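Long-range contact in peptidoglycan D,D-transpeptidase MrdA (Pseudomonas aeruginosa, PDB 7KIS), which probably cross-links the peptide stems of cell-wall peptidoglycan as a penicillin-binding D,D-transpeptidase of the inner membrane: residues I242-R254 and I476-P488. Sequence-based numbering, arbitrary orientation.
Sequences IPGKDIVLSIDSR and IRPHLAKTIDGQP
An antiparallel strand pair with a classic beta bulge joins Ile-247, Val-248 and Leu-249 to Ala-481 through Ile-484, at the outer edge of a small mixed sheet remote from the inhibitor pocket. Strand 247-249 lies between strand 71-72, where Phe-72 bonds to Ile-247 and Leu-249, and strand 481-484 of the transpeptidase family region, which the contact ties to this sheet. Val-248 and Thr-483 form the hydrogen-bonded pair: Val-248 N donates to Thr-483 O (3.2 Å), with the donor tilted 20° from the carbonyl plane. At the bulge two residues, Lys-482 and Thr-483, stand opposite the single Val-248, whose O accepts Lys-482 N (2.6 Å) and, weakly, Thr-483 N. Asp-485, second residue of the type I' turn from Ile-484 to Gln-487, donates its N to Asp-246 O (3.1 Å).

On one face Ile-247 and Ile-484 lie side by side, Ile-247 CG1 against Ile-484 CD1 at 3.7 Å, with Leu-215 of helix 212-216 packed on Ile-247. On the other face Thr-483 OG1, set between its backbone N and carbonyl carbon (chi1 83°), lies alongside Val-248 CG2. Past the bulge, Leu-480 O receives Ser-250 N (2.5 Å). Ile-251 CD1 runs beside Leu-480 CD2 (3.6 Å), and both side chains reach Met-283 of strand 280-286. At the far end the extended Lys-245 chain crosses the Asp-485 carboxylate at about a right angle, yet Lys-245 NZ stays 5.5 Å from Asp-485 OD2.

The pairing is thus mainly a backbone union, flanked by apolar packing; the Lys-245 and Asp-485 charges probably add only a weak attraction, whereas the Lys-482 ammonium forms its salt bridge with Asp-279.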
ATOM      1  N   ILE A 242     -20.376 -29.579  -3.159  1.00 50.98           N
ATOM      2  CA  ILE A 242     -19.435 -29.160  -2.125  1.00 43.61           C
ATOM      3  C   ILE A 242     -19.403 -27.638  -2.119  1.00 48.18           C
ATOM      4  O   ILE A 242     -19.047 -27.026  -3.138  1.00 43.60           O
ATOM      5  CB  ILE A 242     -18.037 -29.758  -2.349  1.00 37.24           C
ATOM      6  CG1 ILE A 242     -18.147 -31.237  -2.725  1.00 42.41           C
ATOM      7  CG2 ILE A 242     -17.190 -29.618  -1.096  1.00 44.20           C
ATOM      8  CD1 ILE A 242     -16.940 -31.772  -3.489  1.00 35.93           C
ATOM      9  N   PRO A 243     -19.777 -26.992  -1.015  1.00 47.53           N
ATOM     10  CA  PRO A 243     -19.835 -25.528  -0.992  1.00 39.46           C
ATOM     11  C   PRO A 243     -18.460 -24.911  -1.198  1.00 34.92           C
ATOM     12  O   PRO A 243     -17.423 -25.534  -0.955  1.00 38.39           O
ATOM     13  CB  PRO A 243     -20.386 -25.214   0.409  1.00 39.18           C
ATOM     14  CG  PRO A 243     -20.083 -26.420   1.227  1.00 40.17           C
ATOM     15  CD  PRO A 243     -20.176 -27.583   0.275  1.00 44.07           C
ATOM     16  N   GLY A 244     -18.466 -23.668  -1.672  1.00 35.97           N
ATOM     17  CA  GLY A 244     -17.215 -22.987  -1.938  1.00 34.61           C
ATOM     18  C   GLY A 244     -16.383 -22.830  -0.682  1.00 33.70           C
ATOM     19  O   GLY A 244     -16.897 -22.815   0.438  1.00 36.09           O
ATOM     20  N   LYS A 245     -15.072 -22.712  -0.877  1.00 34.62           N
ATOM     21  CA  LYS A 245     -14.168 -22.603   0.258  1.00 31.72           C
ATOM     22  C   LYS A 245     -14.331 -21.245   0.922  1.00 35.05           C
ATOM     23  O   LYS A 245     -14.471 -20.217   0.254  1.00 31.25           O
ATOM     24  CB  LYS A 245     -12.720 -22.799  -0.188  1.00 34.93           C
ATOM     25  CG  LYS A 245     -12.342 -24.242  -0.472  1.00 37.56           C
ATOM     26  CD  LYS A 245     -10.903 -24.344  -0.950  1.00 34.52           C
ATOM     27  CE  LYS A 245     -10.716 -25.516  -1.898  1.00 39.25           C
ATOM     28  NZ  LYS A 245      -9.408 -25.450  -2.606  1.00 38.18           N
ATOM     29  N   ASP A 246     -14.313 -21.247   2.249  1.00 42.78           N
ATOM     30  CA  ASP A 246     -14.477 -20.029   3.022  1.00 28.67           C
ATOM     31  C   ASP A 246     -13.133 -19.346   3.212  1.00 31.20           C
ATOM     32  O   ASP A 246     -12.113 -20.002   3.447  1.00 31.95           O
ATOM     33  CB  ASP A 246     -15.120 -20.345   4.372  1.00 32.14           C
ATOM     34  CG  ASP A 246     -16.379 -21.179   4.227  1.00 44.14           C
ATOM     35  OD1 ASP A 246     -17.063 -21.047   3.191  1.00 50.14           O
ATOM     36  OD2 ASP A 246     -16.682 -21.975   5.140  1.00 40.86           O
ATOM     37  N   ILE A 247     -13.139 -18.022   3.108  1.00 28.90           N
ATOM     38  CA  ILE A 247     -11.927 -17.218   3.157  1.00 31.42           C
ATOM     39  C   ILE A 247     -11.998 -16.308   4.371  1.00 24.33           C
ATOM     40  O   ILE A 247     -13.018 -15.649   4.604  1.00 24.20           O
ATOM     41  CB  ILE A 247     -11.742 -16.388   1.874  1.00 31.53           C
ATOM     42  CG1 ILE A 247     -11.608 -17.307   0.665  1.00 35.75           C
ATOM     43  CG2 ILE A 247     -10.527 -15.479   1.991  1.00 30.55           C
ATOM     44  CD1 ILE A 247     -11.522 -16.556  -0.623  1.00 33.45           C
ATOM     45  N   VAL A 248     -10.918 -16.281   5.142  1.00 31.24           N
ATOM     46  CA  VAL A 248     -10.765 -15.374   6.269  1.00 33.24           C
ATOM     47  C   VAL A 248      -9.791 -14.291   5.835  1.00 31.33           C
ATOM     48  O   VAL A 248      -8.659 -14.590   5.437  1.00 30.90           O
ATOM     49  CB  VAL A 248     -10.261 -16.103   7.522  1.00 30.19           C
ATOM     50  CG1 VAL A 248     -10.424 -15.223   8.746  1.00 28.16           C
ATOM     51  CG2 VAL A 248     -11.000 -17.421   7.700  1.00 36.46           C
ATOM     52  N   LEU A 249     -10.225 -13.040   5.906  1.00 36.74           N
ATOM     53  CA  LEU A 249      -9.376 -11.954   5.450  1.00 31.21           C
ATOM     54  C   LEU A 249      -8.486 -11.469   6.585  1.00 28.04           C
ATOM     55  O   LEU A 249      -8.798 -11.629   7.770  1.00 26.26           O
ATOM     56  CB  LEU A 249     -10.209 -10.791   4.913  1.00 28.82           C
ATOM     57  CG  LEU A 249     -11.146 -11.067   3.737  1.00 30.85           C
ATOM     58  CD1 LEU A 249     -11.996  -9.840   3.460  1.00 31.49           C
ATOM     59  CD2 LEU A 249     -10.368 -11.474   2.498  1.00 28.69           C
ATOM     60  N   SER A 250      -7.366 -10.856   6.203  1.00 28.68           N
ATOM     61  CA  SER A 250      -6.448 -10.288   7.178  1.00 33.94           C
ATOM     62  C   SER A 250      -6.946  -8.972   7.743  1.00 32.15           C
ATOM     63  O   SER A 250      -6.473  -8.551   8.804  1.00 30.55           O
ATOM     64  CB  SER A 250      -5.066 -10.085   6.551  1.00 27.83           C
ATOM     65  OG  SER A 250      -4.747 -11.153   5.678  1.00 29.68           O
ATOM     66  N   ILE A 251      -7.902  -8.328   7.072  1.00 27.64           N
ATOM     67  CA  ILE A 251      -8.301  -6.980   7.443  1.00 25.01           C
ATOM     68  C   ILE A 251      -9.108  -7.015   8.731  1.00 29.88           C
ATOM     69  O   ILE A 251     -10.099  -7.749   8.848  1.00 34.83           O
ATOM     70  CB  ILE A 251      -9.114  -6.332   6.313  1.00 23.82           C
ATOM     71  CG1 ILE A 251      -8.246  -6.089   5.079  1.00 29.40           C
ATOM     72  CG2 ILE A 251      -9.747  -5.036   6.789  1.00 29.55           C
ATOM     73  CD1 ILE A 251      -9.013  -5.493   3.913  1.00 29.02           C
ATOM     74  N   ASP A 252      -8.688  -6.217   9.705  1.00 32.78           N
ATOM     75  CA  ASP A 252      -9.527  -5.882  10.843  1.00 30.38           C
ATOM     76  C   ASP A 252     -10.357  -4.660  10.479  1.00 32.68           C
ATOM     77  O   ASP A 252      -9.803  -3.584  10.220  1.00 44.56           O
ATOM     78  CB  ASP A 252      -8.687  -5.614  12.090  1.00 29.84           C
ATOM     79  CG  ASP A 252      -9.531  -5.504  13.344  1.00 37.94           C
ATOM     80  OD1 ASP A 252     -10.342  -6.417  13.605  1.00 43.83           O
ATOM     81  OD2 ASP A 252      -9.379  -4.502  14.072  1.00 42.41           O
ATOM     82  N   SER A 253     -11.679  -4.825  10.466  1.00 31.87           N
ATOM     83  CA  SER A 253     -12.550  -3.748  10.023  1.00 38.43           C
ATOM     84  C   SER A 253     -12.854  -2.757  11.130  1.00 33.07           C
ATOM     85  O   SER A 253     -13.423  -1.701  10.855  1.00 30.84           O
ATOM     86  CB  SER A 253     -13.860  -4.321   9.474  1.00 42.69           C
ATOM     87  OG  SER A 253     -13.577  -5.342   8.538  1.00 43.41           O
ATOM     88  N   ARG A 254     -12.450  -3.055  12.363  1.00 32.81           N
ATOM     89  CA  ARG A 254     -12.403  -2.016  13.375  1.00 36.93           C
ATOM     90  C   ARG A 254     -11.251  -1.064  13.101  1.00 35.43           C
ATOM     91  O   ARG A 254     -11.260   0.072  13.588  1.00 45.76           O
ATOM     92  CB  ARG A 254     -12.255  -2.644  14.765  1.00 36.01           C
ATOM     93  CG  ARG A 254     -13.231  -3.779  15.049  1.00 42.29           C
ATOM     94  CD  ARG A 254     -12.512  -5.018  15.572  1.00 48.35           C
ATOM     95  NE  ARG A 254     -12.245  -4.952  17.008  1.00 56.52           N
ATOM     96  CZ  ARG A 254     -11.035  -5.052  17.550  1.00 62.78           C
ATOM     97  NH1 ARG A 254      -9.970  -5.223  16.776  1.00 46.44           N
ATOM     98  NH2 ARG A 254     -10.889  -4.982  18.866  1.00 61.95           N
ATOM     99  N   ILE A 476       8.204 -10.570   2.964  1.00 33.38           N
ATOM    100  CA  ILE A 476       6.953 -11.317   2.980  1.00 32.47           C
ATOM    101  C   ILE A 476       5.908 -10.466   2.278  1.00 33.26           C
ATOM    102  O   ILE A 476       5.650  -9.327   2.690  1.00 31.23           O
ATOM    103  CB  ILE A 476       6.497 -11.658   4.409  1.00 37.30           C
ATOM    104  CG1 ILE A 476       7.608 -12.377   5.177  1.00 41.14           C
ATOM    105  CG2 ILE A 476       5.230 -12.501   4.377  1.00 35.63           C
ATOM    106  CD1 ILE A 476       7.450 -12.313   6.679  1.00 44.78           C
ATOM    107  N   ARG A 477       5.307 -11.015   1.229  1.00 34.20           N
ATOM    108  CA  ARG A 477       4.391 -10.242   0.408  1.00 33.32           C
ATOM    109  C   ARG A 477       3.104  -9.950   1.176  1.00 32.78           C
ATOM    110  O   ARG A 477       2.627 -10.801   1.934  1.00 41.57           O
ATOM    111  CB  ARG A 477       4.074 -10.990  -0.885  1.00 33.63           C
ATOM    112  CG  ARG A 477       5.298 -11.258  -1.744  1.00 40.03           C
ATOM    113  CD  ARG A 477       4.917 -11.629  -3.166  1.00 35.51           C
ATOM    114  NE  ARG A 477       6.035 -11.437  -4.086  1.00 44.28           N
ATOM    115  CZ  ARG A 477       5.951 -11.580  -5.404  1.00 47.78           C
ATOM    116  NH1 ARG A 477       4.799 -11.921  -5.966  1.00 51.67           N
ATOM    117  NH2 ARG A 477       7.022 -11.384  -6.162  1.00 48.13           N
ATOM    118  N   PRO A 478       2.526  -8.762   1.010  1.00 31.22           N
ATOM    119  CA  PRO A 478       1.218  -8.497   1.615  1.00 29.17           C
ATOM    120  C   PRO A 478       0.165  -9.422   1.028  1.00 30.17           C
ATOM    121  O   PRO A 478       0.254  -9.848  -0.126  1.00 34.86           O
ATOM    122  CB  PRO A 478       0.941  -7.031   1.253  1.00 31.25           C
ATOM    123  CG  PRO A 478       2.268  -6.464   0.852  1.00 27.01           C
ATOM    124  CD  PRO A 478       3.042  -7.600   0.269  1.00 29.47           C
ATOM    125  N   HIS A 479      -0.842  -9.733   1.838  1.00 32.43           N
ATOM    126  CA  HIS A 479      -1.903 -10.622   1.390  1.00 30.34           C
ATOM    127  C   HIS A 479      -3.162 -10.336   2.191  1.00 28.31           C
ATOM    128  O   HIS A 479      -3.099 -10.135   3.407  1.00 32.99           O
ATOM    129  CB  HIS A 479      -1.499 -12.097   1.530  1.00 28.84           C
ATOM    130  CG  HIS A 479      -0.968 -12.455   2.884  1.00 35.23           C
ATOM    131  ND1 HIS A 479      -1.668 -13.244   3.771  1.00 35.89           N
ATOM    132  CD2 HIS A 479       0.199 -12.142   3.498  1.00 34.64           C
ATOM    133  CE1 HIS A 479      -0.959 -13.397   4.876  1.00 29.99           C
ATOM    134  NE2 HIS A 479       0.178 -12.738   4.736  1.00 30.04           N
ATOM    135  N   LEU A 480      -4.301 -10.325   1.499  1.00 27.88           N
ATOM    136  CA  LEU A 480      -5.584 -10.144   2.166  1.00 29.16           C
ATOM    137  C   LEU A 480      -6.073 -11.453   2.772  1.00 24.75           C
ATOM    138  O   LEU A 480      -6.406 -11.511   3.960  1.00 29.98           O
ATOM    139  CB  LEU A 480      -6.613  -9.588   1.179  1.00 27.62           C
ATOM    140  CG  LEU A 480      -6.292  -8.214   0.588  1.00 32.11           C
ATOM    141  CD1 LEU A 480      -6.784  -8.108  -0.847  1.00 32.16           C
ATOM    142  CD2 LEU A 480      -6.900  -7.120   1.444  1.00 38.66           C
ATOM    143  N   ALA A 481      -6.135 -12.508   1.962  1.00 27.60           N
ATOM    144  CA  ALA A 481      -6.585 -13.814   2.424  1.00 31.38           C
ATOM    145  C   ALA A 481      -5.668 -14.363   3.508  1.00 32.43           C
ATOM    146  O   ALA A 481      -4.546 -14.795   3.221  1.00 38.21           O
ATOM    147  CB  ALA A 481      -6.662 -14.796   1.255  1.00 29.04           C
ATOM    148  N   LYS A 482      -6.130 -14.343   4.758  1.00 32.42           N
ATOM    149  CA  LYS A 482      -5.344 -14.919   5.842  1.00 32.55           C
ATOM    150  C   LYS A 482      -5.299 -16.438   5.734  1.00 31.42           C
ATOM    151  O   LYS A 482      -4.227 -17.044   5.831  1.00 28.90           O
ATOM    152  CB  LYS A 482      -5.909 -14.489   7.196  1.00 25.82           C
ATOM    153  CG  LYS A 482      -4.915 -14.601   8.341  1.00 19.32           C
ATOM    154  CD  LYS A 482      -5.405 -13.869   9.579  1.00 29.64           C
ATOM    155  CE  LYS A 482      -4.591 -14.253  10.808  1.00 30.96           C
ATOM    156  NZ  LYS A 482      -3.137 -13.969  10.635  1.00 17.03           N
ATOM    157  N   THR A 483      -6.458 -17.069   5.542  1.00 34.34           N
ATOM    158  CA  THR A 483      -6.551 -18.511   5.359  1.00 36.51           C
ATOM    159  C   THR A 483      -7.531 -18.820   4.236  1.00 32.89           C
ATOM    160  O   THR A 483      -8.497 -18.086   4.013  1.00 32.94           O
ATOM    161  CB  THR A 483      -7.012 -19.249   6.630  1.00 33.10           C
ATOM    162  OG1 THR A 483      -8.443 -19.210   6.714  1.00 34.10           O
ATOM    163  CG2 THR A 483      -6.415 -18.630   7.886  1.00 34.33           C
ATOM    164  N   ILE A 484      -7.270 -19.918   3.534  1.00 38.40           N
ATOM    165  CA  ILE A 484      -8.188 -20.476   2.547  1.00 39.59           C
ATOM    166  C   ILE A 484      -8.541 -21.884   3.002  1.00 43.04           C
ATOM    167  O   ILE A 484      -7.660 -22.751   3.090  1.00 38.08           O
ATOM    168  CB  ILE A 484      -7.583 -20.494   1.135  1.00 32.90           C
ATOM    169  CG1 ILE A 484      -6.943 -19.145   0.806  1.00 35.34           C
ATOM    170  CG2 ILE A 484      -8.648 -20.844   0.107  1.00 32.08           C
ATOM    171  CD1 ILE A 484      -7.946 -18.063   0.494  1.00 40.30           C
ATOM    172  N   ASP A 485      -9.823 -22.106   3.298  1.00 47.62           N
ATOM    173  CA  ASP A 485     -10.330 -23.371   3.831  1.00 43.46           C
ATOM    174  C   ASP A 485      -9.698 -23.726   5.174  1.00 41.73           C
ATOM    175  O   ASP A 485      -9.672 -24.898   5.561  1.00 42.76           O
ATOM    176  CB  ASP A 485     -10.138 -24.519   2.832  1.00 46.53           C
ATOM    177  CG  ASP A 485     -11.298 -25.494   2.835  1.00 54.99           C
ATOM    178  OD1 ASP A 485     -12.413 -25.090   3.230  1.00 54.19           O
ATOM    179  OD2 ASP A 485     -11.098 -26.662   2.441  1.00 47.22           O
ATOM    180  N   GLY A 486      -9.190 -22.727   5.894  1.00 41.80           N
ATOM    181  CA  GLY A 486      -8.606 -22.918   7.204  1.00 33.48           C
ATOM    182  C   GLY A 486      -7.094 -22.984   7.251  1.00 39.53           C
ATOM    183  O   GLY A 486      -6.537 -23.165   8.341  1.00 50.81           O
ATOM    184  N   GLN A 487      -6.411 -22.839   6.116  1.00 39.65           N
ATOM    185  CA  GLN A 487      -4.955 -22.839   6.080  1.00 44.19           C
ATOM    186  C   GLN A 487      -4.463 -21.631   5.295  1.00 44.11           C
ATOM    187  O   GLN A 487      -5.057 -21.271   4.270  1.00 42.71           O
ATOM    188  CB  GLN A 487      -4.394 -24.131   5.470  1.00 45.65           C
ATOM    189  CG  GLN A 487      -5.171 -24.684   4.296  1.00 53.05           C
ATOM    190  CD  GLN A 487      -4.811 -26.128   4.013  1.00 64.60           C
ATOM    191  OE1 GLN A 487      -4.311 -26.836   4.888  1.00 60.82           O
ATOM    192  NE2 GLN A 487      -5.057 -26.572   2.786  1.00 61.95           N
ATOM    193  N   PRO A 488      -3.382 -20.989   5.745  1.00 52.38           N
ATOM    194  CA  PRO A 488      -2.922 -19.779   5.066  1.00 44.77           C
ATOM    195  C   PRO A 488      -2.380 -20.098   3.687  1.00 40.38           C
ATOM    196  O   PRO A 488      -1.787 -21.170   3.467  1.00 51.15           O
ATOM    197  CB  PRO A 488      -1.813 -19.250   5.996  1.00 46.79           C
ATOM    198  CG  PRO A 488      -2.006 -19.966   7.298  1.00 50.20           C
ATOM    199  CD  PRO A 488      -2.576 -21.298   6.937  1.00 52.98           C
TER